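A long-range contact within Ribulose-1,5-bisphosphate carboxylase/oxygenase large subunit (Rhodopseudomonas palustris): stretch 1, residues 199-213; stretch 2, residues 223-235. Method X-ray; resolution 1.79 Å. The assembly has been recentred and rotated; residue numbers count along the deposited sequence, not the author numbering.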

ATOM      1  N   THR B 199     -20.008 -11.303 -22.722  1.00 34.20           N
ATOM      2  CA  THR B 199     -19.812 -10.812 -21.365  1.00 34.71           C
ATOM      3  C   THR B 199     -18.536 -11.382 -20.753  1.00 31.72           C
ATOM      4  O   THR B 199     -18.274 -12.584 -20.858  1.00 33.12           O
ATOM      5  CB  THR B 199     -20.986 -11.211 -20.448  1.00 33.28           C
ATOM      6  OG1 THR B 199     -22.162 -10.478 -20.805  1.00 34.27           O
ATOM      7  CG2 THR B 199     -20.638 -10.920 -18.979  1.00 31.97           C
ATOM      8  N   LEU B 200     -17.750 -10.521 -20.107  1.00 34.04           N
ATOM      9  CA  LEU B 200     -16.510 -10.943 -19.437  1.00 34.61           C
ATOM     10  C   LEU B 200     -16.684 -11.114 -17.928  1.00 30.45           C
ATOM     11  O   LEU B 200     -17.482 -10.418 -17.299  1.00 30.56           O
ATOM     12  CB  LEU B 200     -15.396  -9.922 -19.682  1.00 34.30           C
ATOM     13  CG  LEU B 200     -14.888  -9.689 -21.103  1.00 31.46           C
ATOM     14  CD1 LEU B 200     -14.166  -8.358 -21.172  1.00 31.06           C
ATOM     15  CD2 LEU B 200     -13.965 -10.816 -21.542  1.00 37.43           C
ATOM     16  N   TYR B 201     -15.920 -12.036 -17.350  1.00 32.94           N
ATOM     17  CA  TYR B 201     -15.867 -12.192 -15.892  1.00 33.13           C
ATOM     18  C   TYR B 201     -14.475 -11.899 -15.331  1.00 32.70           C
ATOM     19  O   TYR B 201     -13.474 -12.446 -15.801  1.00 33.41           O
ATOM     20  CB  TYR B 201     -16.334 -13.589 -15.487  1.00 32.49           C
ATOM     21  CG  TYR B 201     -16.157 -13.919 -14.020  1.00 34.94           C
ATOM     22  CD1 TYR B 201     -16.612 -13.056 -13.026  1.00 34.86           C
ATOM     23  CD2 TYR B 201     -15.559 -15.111 -13.628  1.00 32.67           C
ATOM     24  CE1 TYR B 201     -16.444 -13.372 -11.669  1.00 33.61           C
ATOM     25  CE2 TYR B 201     -15.405 -15.429 -12.290  1.00 31.73           C
ATOM     26  CZ  TYR B 201     -15.850 -14.564 -11.318  1.00 32.68           C
ATOM     27  OH  TYR B 201     -15.689 -14.900  -9.979  1.00 35.73           O
ATOM     28  N   ALA B 202     -14.422 -11.038 -14.319  1.00 30.87           N
ATOM     29  CA  ALA B 202     -13.162 -10.650 -13.691  1.00 34.04           C
ATOM     30  C   ALA B 202     -13.122 -11.066 -12.210  1.00 29.29           C
ATOM     31  O   ALA B 202     -13.582 -10.335 -11.342  1.00 29.90           O
ATOM     32  CB  ALA B 202     -12.952  -9.148 -13.829  1.00 31.52           C
ATOM     33  N   PRO B 203     -12.616 -12.272 -11.928  1.00 32.79           N
ATOM     34  CA  PRO B 203     -12.464 -12.717 -10.534  1.00 34.71           C
ATOM     35  C   PRO B 203     -11.321 -11.990  -9.819  1.00 31.74           C
ATOM     36  O   PRO B 203     -10.343 -11.586 -10.454  1.00 30.55           O
ATOM     37  CB  PRO B 203     -12.138 -14.206 -10.674  1.00 33.76           C
ATOM     38  CG  PRO B 203     -11.580 -14.336 -12.052  1.00 33.43           C
ATOM     39  CD  PRO B 203     -12.324 -13.347 -12.886  1.00 31.17           C
ATOM     40  N   ASN B 204     -11.451 -11.816  -8.507  1.00 32.26           N
ATOM     41  CA  ASN B 204     -10.447 -11.078  -7.755  1.00 32.81           C
ATOM     42  C   ASN B 204      -9.312 -11.977  -7.302  1.00 31.52           C
ATOM     43  O   ASN B 204      -9.521 -12.880  -6.488  1.00 30.00           O
ATOM     44  CB  ASN B 204     -11.068 -10.368  -6.548  1.00 30.64           C
ATOM     45  CG  ASN B 204     -10.054  -9.530  -5.789  1.00 33.73           C
ATOM     46  OD1 ASN B 204      -9.465  -8.604  -6.346  1.00 33.41           O
ATOM     47  ND2 ASN B 204      -9.835  -9.861  -4.510  1.00 29.90           N
ATOM     48  N   ILE B 205      -8.113 -11.745  -7.827  1.00 31.98           N
ATOM     49  CA  ILE B 205      -6.935 -12.481  -7.355  1.00 34.84           C
ATOM     50  C   ILE B 205      -6.237 -11.769  -6.192  1.00 34.49           C
ATOM     51  O   ILE B 205      -6.189 -10.541  -6.155  1.00 31.12           O
ATOM     52  CB  ILE B 205      -5.945 -12.795  -8.485  1.00 32.89           C
ATOM     53  CG1 ILE B 205      -5.474 -11.506  -9.164  1.00 37.26           C
ATOM     54  CG2 ILE B 205      -6.609 -13.719  -9.500  1.00 38.83           C
ATOM     55  CD1 ILE B 205      -4.221 -11.683  -9.990  1.00 39.38           C
ATOM     56  N   SER B 206      -5.684 -12.561  -5.268  1.00 31.44           N
ATOM     57  CA  SER B 206      -5.355 -12.106  -3.919  1.00 35.14           C
ATOM     58  C   SER B 206      -4.079 -12.722  -3.335  1.00 33.60           C
ATOM     59  O   SER B 206      -3.596 -13.750  -3.812  1.00 32.27           O
ATOM     60  CB  SER B 206      -6.508 -12.495  -2.981  1.00 28.23           C
ATOM     61  OG  SER B 206      -6.914 -11.396  -2.201  1.00 39.90           O
ATOM     62  N   GLY B 207      -3.557 -12.096  -2.282  1.00 30.22           N
ATOM     63  CA  GLY B 207      -2.509 -12.696  -1.463  1.00 30.15           C
ATOM     64  C   GLY B 207      -1.089 -12.359  -1.891  1.00 31.64           C
ATOM     65  O   GLY B 207      -0.823 -11.254  -2.355  1.00 31.69           O
ATOM     66  N   THR B 208      -0.172 -13.312  -1.723  1.00 33.69           N
ATOM     67  CA  THR B 208       1.216 -13.125  -2.152  1.00 30.28           C
ATOM     68  C   THR B 208       1.285 -13.309  -3.659  1.00 34.96           C
ATOM     69  O   THR B 208       0.324 -13.757  -4.276  1.00 32.23           O
ATOM     70  CB  THR B 208       2.162 -14.178  -1.541  1.00 34.23           C
ATOM     71  OG1 THR B 208       1.850 -15.468  -2.082  1.00 31.97           O
ATOM     72  CG2 THR B 208       2.062 -14.216  -0.002  1.00 30.37           C
ATOM     73  N   LEU B 209       2.428 -12.986  -4.250  1.00 34.99           N
ATOM     74  CA  LEU B 209       2.617 -13.203  -5.680  1.00 36.02           C
ATOM     75  C   LEU B 209       2.386 -14.674  -6.029  1.00 38.67           C
ATOM     76  O   LEU B 209       1.848 -14.983  -7.091  1.00 36.82           O
ATOM     77  CB  LEU B 209       4.007 -12.749  -6.122  1.00 37.99           C
ATOM     78  CG  LEU B 209       4.355 -12.882  -7.608  1.00 41.22           C
ATOM     79  CD1 LEU B 209       3.332 -12.170  -8.498  1.00 39.00           C
ATOM     80  CD2 LEU B 209       5.766 -12.354  -7.848  1.00 40.97           C
ATOM     81  N   ASP B 210       2.775 -15.577  -5.127  1.00 38.40           N
ATOM     82  CA  ASP B 210       2.522 -17.006  -5.319  1.00 37.76           C
ATOM     83  C   ASP B 210       1.025 -17.286  -5.390  1.00 37.43           C
ATOM     84  O   ASP B 210       0.552 -17.988  -6.294  1.00 36.32           O
ATOM     85  CB  ASP B 210       3.130 -17.844  -4.186  1.00 38.87           C
ATOM     86  CG  ASP B 210       4.642 -17.695  -4.077  1.00 42.92           C
ATOM     87  OD1 ASP B 210       5.293 -17.289  -5.064  1.00 45.42           O
ATOM     88  OD2 ASP B 210       5.179 -18.003  -2.994  1.00 48.04           O
ATOM     89  N   ASP B 211       0.277 -16.758  -4.427  1.00 36.33           N
ATOM     90  CA  ASP B 211      -1.178 -16.904  -4.443  1.00 34.59           C
ATOM     91  C   ASP B 211      -1.762 -16.346  -5.745  1.00 38.32           C
ATOM     92  O   ASP B 211      -2.630 -16.967  -6.378  1.00 38.54           O
ATOM     93  CB  ASP B 211      -1.810 -16.187  -3.245  1.00 36.88           C
ATOM     94  CG  ASP B 211      -1.364 -16.766  -1.900  1.00 35.28           C
ATOM     95  OD1 ASP B 211      -1.303 -18.004  -1.769  1.00 39.34           O
ATOM     96  OD2 ASP B 211      -1.085 -15.979  -0.972  1.00 33.38           O
ATOM     97  N   MET B 212      -1.282 -15.177  -6.153  1.00 35.34           N
ATOM     98  CA  MET B 212      -1.822 -14.528  -7.345  1.00 37.01           C
ATOM     99  C   MET B 212      -1.591 -15.343  -8.625  1.00 39.53           C
ATOM    100  O   MET B 212      -2.496 -15.478  -9.440  1.00 38.73           O
ATOM    101  CB  MET B 212      -1.315 -13.083  -7.488  1.00 38.02           C
ATOM    102  CG  MET B 212      -2.117 -12.056  -6.662  1.00 37.90           C
ATOM    103  SD  MET B 212      -1.953 -10.333  -7.237  1.00 25.32           S
ATOM    104  CE  MET B 212      -0.176 -10.152  -7.143  1.00 33.29           C
ATOM    105  N   ARG B 213      -0.392 -15.898  -8.788  1.00 41.23           N
ATOM    106  CA  ARG B 213      -0.086 -16.680  -9.983  1.00 38.66           C
ATOM    107  C   ARG B 213      -0.875 -17.980 -10.024  1.00 41.78           C
ATOM    108  O   ARG B 213      -1.285 -18.419 -11.095  1.00 42.01           O
ATOM    109  CB  ARG B 213       1.407 -16.997 -10.093  1.00 41.86           C
ATOM    110  CG  ARG B 213       2.323 -15.796 -10.280  1.00 44.87           C
ATOM    111  CD  ARG B 213       3.794 -16.230 -10.306  1.00 39.34           C
ATOM    112  NE  ARG B 213       4.668 -15.187 -10.844  1.00 42.62           N
ATOM    113  CZ  ARG B 213       5.865 -14.877 -10.354  1.00 43.62           C
ATOM    114  NH1 ARG B 213       6.349 -15.525  -9.306  1.00 43.46           N
ATOM    115  NH2 ARG B 213       6.584 -13.913 -10.914  1.00 42.34           N
ATOM    116  N   GLY B 223     -10.721 -20.665 -18.789  1.00 44.33           N
ATOM    117  CA  GLY B 223     -11.032 -19.920 -19.997  1.00 40.45           C
ATOM    118  C   GLY B 223     -11.694 -18.585 -19.702  1.00 43.45           C
ATOM    119  O   GLY B 223     -12.412 -18.037 -20.542  1.00 43.05           O
ATOM    120  N   ILE B 224     -11.458 -18.066 -18.498  1.00 42.53           N
ATOM    121  CA  ILE B 224     -11.997 -16.771 -18.088  1.00 39.96           C
ATOM    122  C   ILE B 224     -11.209 -15.634 -18.745  1.00 33.61           C
ATOM    123  O   ILE B 224      -9.995 -15.726 -18.908  1.00 36.77           O
ATOM    124  CB  ILE B 224     -11.979 -16.632 -16.543  1.00 41.30           C
ATOM    125  CG1 ILE B 224     -12.947 -17.641 -15.912  1.00 43.27           C
ATOM    126  CG2 ILE B 224     -12.353 -15.217 -16.121  1.00 36.03           C
ATOM    127  CD1 ILE B 224     -12.716 -17.885 -14.416  1.00 38.85           C
ATOM    128  N   GLY B 225     -11.894 -14.559 -19.118  1.00 36.89           N
ATOM    129  CA  GLY B 225     -11.270 -13.536 -19.939  1.00 35.03           C
ATOM    130  C   GLY B 225     -10.851 -12.248 -19.252  1.00 33.04           C
ATOM    131  O   GLY B 225     -10.306 -11.353 -19.899  1.00 33.85           O
ATOM    132  N   ALA B 226     -11.102 -12.138 -17.954  1.00 32.80           N
ATOM    133  CA  ALA B 226     -10.678 -10.945 -17.233  1.00 32.17           C
ATOM    134  C   ALA B 226     -10.229 -11.287 -15.824  1.00 31.57           C
ATOM    135  O   ALA B 226     -10.397 -12.416 -15.372  1.00 33.35           O
ATOM    136  CB  ALA B 226     -11.788  -9.910 -17.203  1.00 31.60           C
ATOM    137  N   VAL B 227      -9.665 -10.298 -15.140  1.00 33.58           N
ATOM    138  CA  VAL B 227      -9.171 -10.473 -13.780  1.00 32.95           C
ATOM    139  C   VAL B 227      -9.199  -9.144 -13.035  1.00 33.69           C
ATOM    140  O   VAL B 227      -8.937  -8.086 -13.624  1.00 33.11           O
ATOM    141  CB  VAL B 227      -7.723 -10.987 -13.772  1.00 35.29           C
ATOM    142  CG1 VAL B 227      -7.646 -12.394 -14.337  1.00 37.59           C
ATOM    143  CG2 VAL B 227      -6.810 -10.041 -14.538  1.00 32.76           C
ATOM    144  N   LEU B 228      -9.507  -9.206 -11.743  1.00 28.88           N
ATOM    145  CA  LEU B 228      -9.601  -8.021 -10.906  1.00 29.56           C
ATOM    146  C   LEU B 228      -8.444  -8.041  -9.917  1.00 31.10           C
ATOM    147  O   LEU B 228      -8.135  -9.084  -9.341  1.00 29.93           O
ATOM    148  CB  LEU B 228     -10.926  -8.016 -10.141  1.00 29.09           C
ATOM    149  CG  LEU B 228     -11.218  -6.778  -9.293  1.00 28.66           C
ATOM    150  CD1 LEU B 228     -11.393  -5.561 -10.207  1.00 29.53           C
ATOM    151  CD2 LEU B 228     -12.465  -7.002  -8.445  1.00 31.21           C
ATOM    152  N   VAL B 229      -7.789  -6.900  -9.731  1.00 29.33           N
ATOM    153  CA  VAL B 229      -6.670  -6.830  -8.785  1.00 27.11           C
ATOM    154  C   VAL B 229      -6.669  -5.470  -8.123  1.00 28.42           C
ATOM    155  O   VAL B 229      -6.885  -4.461  -8.788  1.00 27.93           O
ATOM    156  CB  VAL B 229      -5.314  -6.992  -9.495  1.00 29.99           C
ATOM    157  CG1 VAL B 229      -4.191  -7.226  -8.470  1.00 30.64           C
ATOM    158  CG2 VAL B 229      -5.361  -8.134 -10.507  1.00 30.57           C
ATOM    159  N   ALA B 230      -6.413  -5.439  -6.819  1.00 28.72           N
ATOM    160  CA  ALA B 230      -6.216  -4.177  -6.108  1.00 27.83           C
ATOM    161  C   ALA B 230      -4.723  -3.932  -5.925  1.00 26.36           C
ATOM    162  O   ALA B 230      -4.110  -4.507  -5.019  1.00 26.86           O
ATOM    163  CB  ALA B 230      -6.917  -4.222  -4.769  1.00 27.81           C
ATOM    164  N   PRO B 231      -4.128  -3.090  -6.788  1.00 27.14           N
ATOM    165  CA  PRO B 231      -2.667  -2.932  -6.791  1.00 23.84           C
ATOM    166  C   PRO B 231      -2.117  -2.493  -5.437  1.00 28.92           C
ATOM    167  O   PRO B 231      -1.023  -2.923  -5.056  1.00 28.85           O
ATOM    168  CB  PRO B 231      -2.422  -1.853  -7.864  1.00 25.73           C
ATOM    169  CG  PRO B 231      -3.650  -1.956  -8.787  1.00 25.92           C
ATOM    170  CD  PRO B 231      -4.783  -2.303  -7.859  1.00 26.11           C
ATOM    171  N   MET B 232      -2.869  -1.677  -4.704  1.00 27.54           N
ATOM    172  CA  MET B 232      -2.345  -1.124  -3.461  1.00 26.46           C
ATOM    173  C   MET B 232      -2.431  -2.133  -2.322  1.00 29.73           C
ATOM    174  O   MET B 232      -1.785  -1.972  -1.289  1.00 25.45           O
ATOM    175  CB  MET B 232      -3.004   0.220  -3.125  1.00 25.96           C
ATOM    176  CG  MET B 232      -2.833   1.286  -4.248  1.00 26.76           C
ATOM    177  SD  MET B 232      -1.115   1.727  -4.643  1.00 25.51           S
ATOM    178  CE  MET B 232      -0.422   0.160  -5.072  1.00 34.08           C
ATOM    179  N   ILE B 233      -3.214  -3.185  -2.530  1.00 27.97           N
ATOM    180  CA  ILE B 233      -3.212  -4.307  -1.605  1.00 29.61           C
ATOM    181  C   ILE B 233      -2.023  -5.220  -1.857  1.00 30.36           C
ATOM    182  O   ILE B 233      -1.253  -5.513  -0.942  1.00 31.69           O
ATOM    183  CB  ILE B 233      -4.490  -5.137  -1.703  1.00 26.77           C
ATOM    184  CG1 ILE B 233      -5.674  -4.321  -1.208  1.00 28.81           C
ATOM    185  CG2 ILE B 233      -4.356  -6.424  -0.861  1.00 29.10           C
ATOM    186  CD1 ILE B 233      -6.983  -5.021  -1.365  1.00 36.03           C
ATOM    187  N   VAL B 234      -1.857  -5.635  -3.110  1.00 28.12           N
ATOM    188  CA  VAL B 234      -0.942  -6.717  -3.444  1.00 26.51           C
ATOM    189  C   VAL B 234       0.467  -6.226  -3.744  1.00 28.74           C
ATOM    190  O   VAL B 234       1.385  -7.025  -3.924  1.00 30.78           O
ATOM    191  CB  VAL B 234      -1.460  -7.509  -4.636  1.00 29.24           C
ATOM    192  CG1 VAL B 234      -2.909  -7.932  -4.381  1.00 30.80           C
ATOM    193  CG2 VAL B 234      -1.378  -6.655  -5.902  1.00 25.99           C
ATOM    194  N   GLY B 235       0.642  -4.911  -3.771  1.00 27.52           N
ATOM    195  CA  GLY B 235       1.934  -4.330  -4.085  1.00 29.88           C
ATOM    196  C   GLY B 235       1.984  -4.029  -5.572  1.00 28.53           C
ATOM    197  O   GLY B 235       1.751  -4.914  -6.405  1.00 28.25           O
TER
HETATM  198  O   HOH W   1     -14.707 -14.309 -18.800  1.00 37.74           O
HETATM  199  O   HOH W   2      -7.078  -7.798  -5.432  1.00 33.04           O
HETATM  200  O   HOH W   3       1.104  -9.928  -3.989  1.00 31.17           O

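Strands 200-202 and 226-229 run side by side in the same direction, their axes inclined by 29° and approaching to 4.7 Å. The best hydrogen bonds lie around Asn204, which forms a single beta bridge with Leu228. Leu228 N donates to Pro203 O at 2.8 Å, nearly in line, and Ile205 N donates to Leu228 O at 3.1 Å. One residue thus uses both its amide and its carbonyl to reach the two neighbours of Asn204, as a parallel pairing requires. Pro203, which has no amide hydrogen, can still take part because its carbonyl is the acceptor. Farther back the pairing loosens: Ala226 N to Tyr201 O, 3.2 Å, is weak, bent to 123°.

Three waters fill gaps that direct bonds do not span. Water 1 accepts from Tyr201 N and Gly225 N; water 2 donates to Asn204 OD1 and Ile205 O while accepting from Ala230 N; water 3 donates to Gly207 O and Val234 O. Water 2 thus supplies a donor to Asn204 OD1; Leu228 O, 3.3 Å from Asn204 OD1, is itself an acceptor and cannot.

Small side chains suit the close strands: Ala202 CB and Ala226 CB are 3.6 Å apart, and a CB on Gly225 would come within 3.0 Å of Leu200 CD2. Leu228 points its CB toward the first stretch, 3.7 Å from Ala202 O and 4.4 Å from Ala202 CB, where a bulky apolar side chain fills buried space. Ile224 packs its CG2 3.7 Å from Pro203 CD, while its CD1 meets the edge of the Tyr201 ring, 4.0 Å from Tyr201 CD2. Beyond the bridge, Ile205, whose CB points sideways, is long enough for its CG1 to come within 3.6 Å of Val229 CG2. The long, flexible Met212 reaches from its helix to place SD 4.0 Å from Val229 CG1 and 3.9 Å from Val234 CG1, joining strand and helix of the second stretch in one apolar cluster.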